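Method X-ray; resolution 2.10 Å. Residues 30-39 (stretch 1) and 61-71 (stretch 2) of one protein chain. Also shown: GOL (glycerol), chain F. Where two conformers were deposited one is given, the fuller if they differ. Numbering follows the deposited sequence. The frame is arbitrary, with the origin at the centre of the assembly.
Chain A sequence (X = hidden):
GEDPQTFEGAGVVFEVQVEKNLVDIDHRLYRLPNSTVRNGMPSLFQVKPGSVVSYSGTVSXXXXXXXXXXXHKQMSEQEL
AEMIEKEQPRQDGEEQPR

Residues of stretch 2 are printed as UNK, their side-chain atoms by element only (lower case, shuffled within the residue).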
ATOM      1  N   TYR A  30       2.113  -4.314 -17.386  1.00 25.55           N
ATOM      2  CA  TYR A  30       3.233  -3.915 -16.581  1.00 24.78           C
ATOM      3  C   TYR A  30       4.063  -5.110 -16.224  1.00 29.06           C
ATOM      4  O   TYR A  30       3.515  -6.206 -16.066  1.00 28.32           O
ATOM      5  CB  TYR A  30       2.738  -3.279 -15.248  1.00 25.24           C
ATOM      6  CG  TYR A  30       1.865  -2.064 -15.433  1.00 25.45           C
ATOM      7  CD1 TYR A  30       0.487  -2.192 -15.618  1.00 25.55           C
ATOM      8  CD2 TYR A  30       2.418  -0.781 -15.462  1.00 26.17           C
ATOM      9  CE1 TYR A  30      -0.322  -1.080 -15.836  1.00 27.16           C
ATOM     10  CE2 TYR A  30       1.611   0.343 -15.663  1.00 27.84           C
ATOM     11  CZ  TYR A  30       0.238   0.184 -15.842  1.00 33.70           C
ATOM     12  OH  TYR A  30      -0.591   1.255 -16.055  1.00 36.72           O
ATOM     13  N   ARG A  31       5.367  -4.896 -16.035  1.00 24.75           N
ATOM     14  CA  ARG A  31       6.245  -5.953 -15.558  0.50 25.03           C
ATOM     15  C   ARG A  31       6.083  -6.003 -14.050  1.00 28.94           C
ATOM     16  O   ARG A  31       6.113  -4.955 -13.403  1.00 27.79           O
ATOM     17  CB  ARG A  31       7.716  -5.693 -15.957  0.50 26.32           C
ATOM     18  CG  ARG A  31       8.697  -6.804 -15.534  0.50 30.51           C
ATOM     19  CD  ARG A  31       8.662  -8.015 -16.469  0.50 37.21           C
ATOM     20  NE  ARG A  31       8.947  -7.632 -17.852  0.50 40.54           N
ATOM     21  CZ  ARG A  31       8.630  -8.356 -18.914  0.50 49.23           C
ATOM     22  NH1 ARG A  31       8.032  -9.531 -18.772  0.50 39.51           N
ATOM     23  NH2 ARG A  31       8.911  -7.912 -20.131  0.50 33.45           N
ATOM     24  N   LEU A  32       5.871  -7.194 -13.492  1.00 25.77           N
ATOM     25  CA  LEU A  32       5.751  -7.363 -12.050  1.00 24.62           C
ATOM     26  C   LEU A  32       6.803  -8.428 -11.663  1.00 27.49           C
ATOM     27  O   LEU A  32       6.528  -9.622 -11.711  1.00 26.63           O
ATOM     28  CB  LEU A  32       4.317  -7.719 -11.635  1.00 24.36           C
ATOM     29  CG  LEU A  32       4.018  -7.876 -10.137  1.00 26.66           C
ATOM     30  CD1 LEU A  32       4.544  -6.700  -9.308  1.00 25.11           C
ATOM     31  CD2 LEU A  32       2.527  -7.989  -9.923  1.00 24.41           C
ATOM     32  N   PRO A  33       8.057  -7.995 -11.412  1.00 25.75           N
ATOM     33  CA  PRO A  33       9.138  -8.964 -11.151  1.00 25.54           C
ATOM     34  C   PRO A  33       8.991  -9.617  -9.793  1.00 27.26           C
ATOM     35  O   PRO A  33       8.286  -9.093  -8.932  1.00 25.34           O
ATOM     36  CB  PRO A  33      10.425  -8.109 -11.242  1.00 27.54           C
ATOM     37  CG  PRO A  33      10.003  -6.748 -10.906  1.00 31.74           C
ATOM     38  CD  PRO A  33       8.548  -6.607 -11.337  1.00 27.37           C
ATOM     39  N   ASN A  34       9.659 -10.764  -9.602  1.00 23.80           N
ATOM     40  CA  ASN A  34       9.631 -11.501  -8.317  1.00 24.88           C
ATOM     41  C   ASN A  34      10.215 -10.666  -7.169  1.00 29.05           C
ATOM     42  O   ASN A  34       9.896 -10.923  -6.026  1.00 28.81           O
ATOM     43  CB  ASN A  34      10.437 -12.816  -8.454  1.00 24.27           C
ATOM     44  CG  ASN A  34       9.873 -13.823  -9.444  1.00 34.72           C
ATOM     45  OD1 ASN A  34       8.718 -13.706  -9.929  1.00 28.56           O
ATOM     46  ND2 ASN A  34      10.706 -14.809  -9.799  1.00 26.28           N
ATOM     47  N   SER A  35      11.062  -9.658  -7.489  1.00 27.20           N
ATOM     48  CA  SER A  35      11.697  -8.766  -6.512  1.00 27.57           C
ATOM     49  C   SER A  35      10.691  -7.770  -5.891  1.00 31.18           C
ATOM     50  O   SER A  35      11.026  -7.169  -4.882  1.00 32.36           O
ATOM     51  CB  SER A  35      12.882  -8.035  -7.151  1.00 29.45           C
ATOM     52  OG  SER A  35      12.466  -7.261  -8.265  1.00 35.18           O
ATOM     53  N   THR A  36       9.455  -7.625  -6.444  1.00 26.84           N
ATOM     54  CA  THR A  36       8.409  -6.771  -5.836  1.00 25.78           C
ATOM     55  C   THR A  36       7.757  -7.675  -4.823  1.00 29.97           C
ATOM     56  O   THR A  36       6.949  -8.555  -5.180  1.00 29.45           O
ATOM     57  CB  THR A  36       7.477  -6.199  -6.900  1.00 26.38           C
ATOM     58  OG1 THR A  36       8.310  -5.461  -7.798  1.00 25.01           O
ATOM     59  CG2 THR A  36       6.355  -5.310  -6.301  1.00 24.35           C
ATOM     60  N   VAL A  37       8.151  -7.499  -3.559  0.50 26.34           N
ATOM     61  CA  VAL A  37       7.777  -8.355  -2.443  0.50 26.33           C
ATOM     62  C   VAL A  37       7.120  -7.541  -1.309  0.50 30.11           C
ATOM     63  O   VAL A  37       7.549  -6.432  -1.001  0.50 28.39           O
ATOM     64  CB  VAL A  37       9.054  -9.117  -1.959  0.50 30.89           C
ATOM     65  CG1 VAL A  37       8.775 -10.018  -0.766  0.50 30.75           C
ATOM     66  CG2 VAL A  37       9.713  -9.914  -3.077  0.50 30.81           C
ATOM     67  N   ARG A  38       6.077  -8.119  -0.698  1.00 28.08           N
ATOM     68  CA  ARG A  38       5.337  -7.543   0.413  1.00 29.72           C
ATOM     69  C   ARG A  38       5.130  -8.677   1.427  1.00 35.96           C
ATOM     70  O   ARG A  38       4.659  -9.760   1.058  1.00 34.22           O
ATOM     71  CB  ARG A  38       4.008  -6.932  -0.096  1.00 31.07           C
ATOM     72  CG  ARG A  38       3.386  -5.850   0.785  1.00 42.00           C
ATOM     73  CD  ARG A  38       2.237  -5.111   0.049  1.00 54.96           C
ATOM     74  NE  ARG A  38       2.223  -3.673   0.352  1.00 39.54           N
ATOM     75  CZ  ARG A  38       2.848  -2.760  -0.371  1.00 50.49           C
ATOM     76  NH1 ARG A  38       3.452  -3.099  -1.504  1.00 34.22           N
ATOM     77  NH2 ARG A  38       2.857  -1.496   0.014  1.00 49.61           N
ATOM     78  N   ASN A  39       5.583  -8.466   2.667  1.00 35.09           N
ATOM     79  CA  ASN A  39       5.506  -9.435   3.774  1.00 37.42           C
ATOM     80  C   ASN A  39       6.159 -10.783   3.400  1.00 42.57           C
ATOM     81  O   ASN A  39       5.590 -11.842   3.664  1.00 43.19           O
ATOM     82  CB  ASN A  39       4.060  -9.598   4.286  1.00 40.39           C
ATOM     83  CG  ASN A  39       3.497  -8.310   4.864  1.00 61.94           C
ATOM     84  OD1 ASN A  39       4.236  -7.413   5.297  1.00 44.22           O
ATOM     85  ND2 ASN A  39       2.177  -8.151   4.821  1.00 59.18           N
ATOM     86  N   UNK A  61      11.442  -0.504 -20.526  1.00 26.77           N
ATOM     87  CA  UNK A  61      11.096  -1.073 -21.830  1.00 28.12           C
ATOM     88  C   UNK A  61      11.262  -2.606 -21.793  1.00 32.78           C
ATOM     89  O   UNK A  61      12.265  -3.073 -21.263  1.00 32.24           O
ATOM     90  c   UNK A  61      12.193  -2.128 -24.798  1.00 44.79           C
ATOM     91  o   UNK A  61      13.144  -2.724 -24.278  1.00 37.47           O
ATOM     92  c   UNK A  61      11.766  -0.742 -24.358  1.00 40.68           C
ATOM     93  n   UNK A  61      11.478  -2.667 -25.763  1.00 42.08           N
ATOM     94  c   UNK A  61      12.051  -0.423 -22.886  1.00 30.21           C
ATOM     95  N   UNK A  62      10.374  -3.417 -22.406  1.00 31.61           N
ATOM     96  CA  UNK A  62       9.159  -3.038 -23.156  1.00 31.36           C
ATOM     97  C   UNK A  62       8.000  -2.629 -22.257  1.00 32.68           C
ATOM     98  O   UNK A  62       7.161  -1.841 -22.701  1.00 31.72           O
ATOM     99  c   UNK A  62       8.854  -4.291 -23.990  1.00 33.43           C
ATOM    100  c   UNK A  62       9.381  -5.432 -23.157  1.00 37.59           C
ATOM    101  c   UNK A  62      10.600  -4.882 -22.435  1.00 33.20           C
ATOM    102  N   UNK A  63       7.974  -3.103 -20.990  1.00 29.71           N
ATOM    103  CA  UNK A  63       6.908  -2.744 -20.062  1.00 29.26           C
ATOM    104  C   UNK A  63       7.466  -2.048 -18.856  1.00 32.95           C
ATOM    105  O   UNK A  63       8.539  -2.436 -18.378  1.00 33.41           O
ATOM    106  c   UNK A  63       4.678  -4.548 -21.766  1.00 30.03           C
ATOM    107  c   UNK A  63       4.660  -5.596 -22.714  1.00 34.65           C
ATOM    108  c   UNK A  63       2.897  -3.498 -22.990  1.00 34.06           C
ATOM    109  c   UNK A  63       3.777  -5.606 -23.801  1.00 34.85           C
ATOM    110  c   UNK A  63       5.689  -4.861 -20.798  1.00 29.66           C
ATOM    111  c   UNK A  63       6.109  -4.001 -19.632  1.00 28.34           C
ATOM    112  c   UNK A  63       6.277  -6.018 -21.220  1.00 32.75           C
ATOM    113  n   UNK A  63       5.655  -6.475 -22.368  1.00 33.02           N
ATOM    114  c   UNK A  63       2.916  -4.538 -23.928  1.00 35.18           C
ATOM    115  c   UNK A  63       3.804  -3.462 -21.945  1.00 31.96           C
ATOM    116  N   UNK A  64       6.724  -1.054 -18.316  1.00 28.30           N
ATOM    117  CA  UNK A  64       7.166  -0.357 -17.099  1.00 27.20           C
ATOM    118  C   UNK A  64       7.040  -1.301 -15.914  1.00 28.87           C
ATOM    119  O   UNK A  64       6.211  -2.217 -15.935  1.00 27.86           O
ATOM    120  o   UNK A  64       6.935   1.881 -17.812  1.00 31.42           O
ATOM    121  c   UNK A  64       6.399   0.937 -16.890  1.00 31.10           C
ATOM    122  N   UNK A  65       7.939  -1.144 -14.930  1.00 24.60           N
ATOM    123  CA  UNK A  65       8.095  -2.074 -13.823  1.00 23.77           C
ATOM    124  C   UNK A  65       7.428  -1.585 -12.550  1.00 27.05           C
ATOM    125  O   UNK A  65       7.778  -0.523 -12.045  1.00 26.31           O
ATOM    126  c   UNK A  65       9.888  -3.343 -12.495  1.00 24.57           C
ATOM    127  o   UNK A  65      10.170  -2.797 -14.803  1.00 28.96           O
ATOM    128  c   UNK A  65       9.605  -2.317 -13.592  1.00 29.05           C
ATOM    129  N   UNK A  66       6.502  -2.394 -12.014  1.00 23.79           N
ATOM    130  CA  UNK A  66       5.840  -2.091 -10.747  1.00 23.56           C
ATOM    131  C   UNK A  66       6.773  -2.568  -9.632  1.00 27.13           C
ATOM    132  O   UNK A  66       7.104  -3.762  -9.570  1.00 24.97           O
ATOM    133  c   UNK A  66       2.044  -2.657 -11.785  1.00 26.72           C
ATOM    134  c   UNK A  66       4.411  -2.712 -10.661  1.00 26.42           C
ATOM    135  c   UNK A  66       3.435  -1.989 -11.626  1.00 26.12           C
ATOM    136  c   UNK A  66       3.897  -2.663  -9.199  1.00 26.06           C
ATOM    137  N   UNK A  67       7.205  -1.632  -8.768  1.00 25.03           N
ATOM    138  CA  UNK A  67       8.110  -1.958  -7.657  1.00 25.62           C
ATOM    139  C   UNK A  67       7.364  -1.925  -6.322  1.00 28.01           C
ATOM    140  O   UNK A  67       7.926  -2.323  -5.305  1.00 26.85           O
ATOM    141  o   UNK A  67       8.849   0.327  -7.493  1.00 30.05           O
ATOM    142  c   UNK A  67      10.187  -1.128  -8.892  1.00 27.91           C
ATOM    143  c   UNK A  67       9.329  -1.006  -7.635  1.00 28.44           C
ATOM    144  N   UNK A  68       6.095  -1.484  -6.332  1.00 24.89           N
ATOM    145  CA  UNK A  68       5.266  -1.377  -5.118  1.00 24.81           C
ATOM    146  C   UNK A  68       3.800  -1.501  -5.494  1.00 28.78           C
ATOM    147  O   UNK A  68       3.324  -0.743  -6.345  1.00 27.63           O
ATOM    148  c   UNK A  68       4.979   0.109  -2.983  1.00 39.32           C
ATOM    149  c   UNK A  68       5.530  -0.014  -4.406  1.00 27.02           C
ATOM    150  o   UNK A  68       4.426  -0.882  -2.469  1.00 41.64           O
ATOM    151  o   UNK A  68       5.127   1.193  -2.379  1.00 40.82           O
ATOM    152  N   UNK A  69       3.087  -2.478  -4.920  1.00 24.61           N
ATOM    153  CA  UNK A  69       1.663  -2.627  -5.260  1.00 24.45           C
ATOM    154  C   UNK A  69       0.867  -3.022  -4.008  1.00 27.71           C
ATOM    155  O   UNK A  69       1.285  -3.894  -3.249  1.00 25.79           O
ATOM    156  c   UNK A  69      -0.260  -4.175  -8.413  1.00 28.88           C
ATOM    157  c   UNK A  69      -0.045  -3.628  -6.923  1.00 26.42           C
ATOM    158  c   UNK A  69       1.442  -3.592  -6.463  1.00 26.53           C
ATOM    159  c   UNK A  69       2.047  -4.991  -6.219  1.00 25.39           C
ATOM    160  N   UNK A  70      -0.296  -2.370  -3.824  1.00 26.26           N
ATOM    161  CA  UNK A  70      -1.165  -2.578  -2.679  1.00 25.19           C
ATOM    162  C   UNK A  70      -2.553  -3.023  -3.140  1.00 27.47           C
ATOM    163  O   UNK A  70      -3.145  -2.392  -4.008  1.00 26.29           O
ATOM    164  c   UNK A  70      -4.062  -1.286   1.440  1.00 34.02           C
ATOM    165  o   UNK A  70      -4.982  -1.303   2.469  1.00 28.67           O
ATOM    166  c   UNK A  70      -2.773  -1.765   1.630  1.00 29.18           C
ATOM    167  c   UNK A  70      -1.867  -1.765   0.563  1.00 30.93           C
ATOM    168  c   UNK A  70      -2.243  -1.314  -0.705  1.00 28.59           C
ATOM    169  c   UNK A  70      -3.536  -0.815  -0.862  1.00 28.92           C
ATOM    170  c   UNK A  70      -1.248  -1.280  -1.848  1.00 26.28           C
ATOM    171  c   UNK A  70      -4.445  -0.805   0.197  1.00 30.14           C
ATOM    172  N   UNK A  71      -3.075  -4.092  -2.531  1.00 23.94           N
ATOM    173  CA  UNK A  71      -4.419  -4.590  -2.844  1.00 24.34           C
ATOM    174  C   UNK A  71      -5.396  -3.950  -1.866  1.00 30.81           C
ATOM    175  O   UNK A  71      -5.229  -4.083  -0.656  1.00 32.37           O
ATOM    176  c   UNK A  71      -3.476  -6.770  -3.856  1.00 28.55           C
ATOM    177  c   UNK A  71      -5.911  -6.656  -3.031  1.00 27.17           C
ATOM    178  c   UNK A  71      -3.037  -8.263  -3.546  1.00 35.91           C
ATOM    179  c   UNK A  71      -4.467  -6.145  -2.813  1.00 27.42           C
TER
HETATM  180  C1  GOL F 119       1.127  -7.011  -2.701  1.00 58.25           C
HETATM  181  O1  GOL F 119      -0.149  -6.557  -3.054  1.00 57.54           O
HETATM  182  C2  GOL F 119       0.974  -8.310  -1.965  1.00 58.15           C
HETATM  183  O2  GOL F 119       0.064  -8.184  -0.850  1.00 59.17           O
HETATM  184  C3  GOL F 119       2.303  -9.098  -1.794  1.00 58.26           C
HETATM  185  O3  GOL F 119       2.344  -9.995  -0.640  1.00 58.63           O
HETATM  186  O   HOH W   1       9.806  -4.831 -19.195  1.00 36.48           O
HETATM  187  O   HOH W   2       4.419  -4.724  -3.469  1.00 26.53           O

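Position 61 carries three carbons, the third bearing one oxygen and one nitrogen: an amide on a two-carbon stem, Gln61. It points away from stretch 1 and spends nothing on the contact.

At position 62 three carbons close a ring onto the backbone nitrogen, which makes it Pro62, entered through a cis peptide bond. Its CG lies 3.9 Å from Arg31 NH2, near the guanidinium plane.

Position 63 has one carbon, then fused five- and six-membered rings of eight carbons and a nitrogen, the indole of Trp63. Arg31 meets the ring edge, NH2 to CD1 3.4 Å, and water 1 accepts from both Arg31 NE (3.2 Å) and Trp63 N (3.1 Å).

Position 64 has one carbon and one oxygen, hence Ser64. The backbone does the work here: Arg31 N donates to Ser64 O at 2.8 Å.

At position 65 one carbon carries an oxygen and a carbon, the fork of Thr65. Its methyl CG2 packs 3.7 Å from Pro33 CD, while its CA approaches Arg31 O at 3.5 Å in a CA-H...O contact.

Position 66 shows four carbons forked at the first, one arm two carbons long: Ile66. CD1 reaches Tyr30 CB at 3.6 Å and CG2 reaches Leu32 CD1 at 4.1 Å, so the two arms address different neighbours. Ile66 N donates to Arg31 O (2.9 Å), completing the bridge of Arg31 with Thr65.

Position 67 repeats the carbon-oxygen fork; this is Thr67. Its side chain starts away from stretch 1, but its CA lies 3.5 Å from Thr36 OG1.

Position 68 has two carbons, the second bearing two oxygens, a carboxylate: Asp68. Although CB points away, OD1 comes back to Arg38 NH1 at 2.6 Å, a salt bridge.

Position 69 is another four-carbon fork with a two-carbon arm, Ile69; its CG2 lies 4.3 Å from Leu32 CD1. Water 2 links Ile69 N (3.0 Å) with Arg38 NH1 (2.7 Å, weak).

Position 70 has one carbon and a six-carbon ring bearing oxygen: Tyr70, peripheral here. Position 71, again a forked four-carbon chain, is Ile71, beyond reach of stretch 1.

The design rule is economy. Two backbone hydrogen bonds set the register at a single bridge. The chain then turns at Pro33 to Thr36, closed by Thr36 N to Pro33 O (3.1 Å), and side chains take over: Thr36 OG1 donates to Ile66 O at 2.7 Å, and the buried Arg38-Asp68 pair adds charge, while Ile66 and Ile69 supply greasy packing against Leu32.

Stretch 2 (61-71) QPWSTITDIYI
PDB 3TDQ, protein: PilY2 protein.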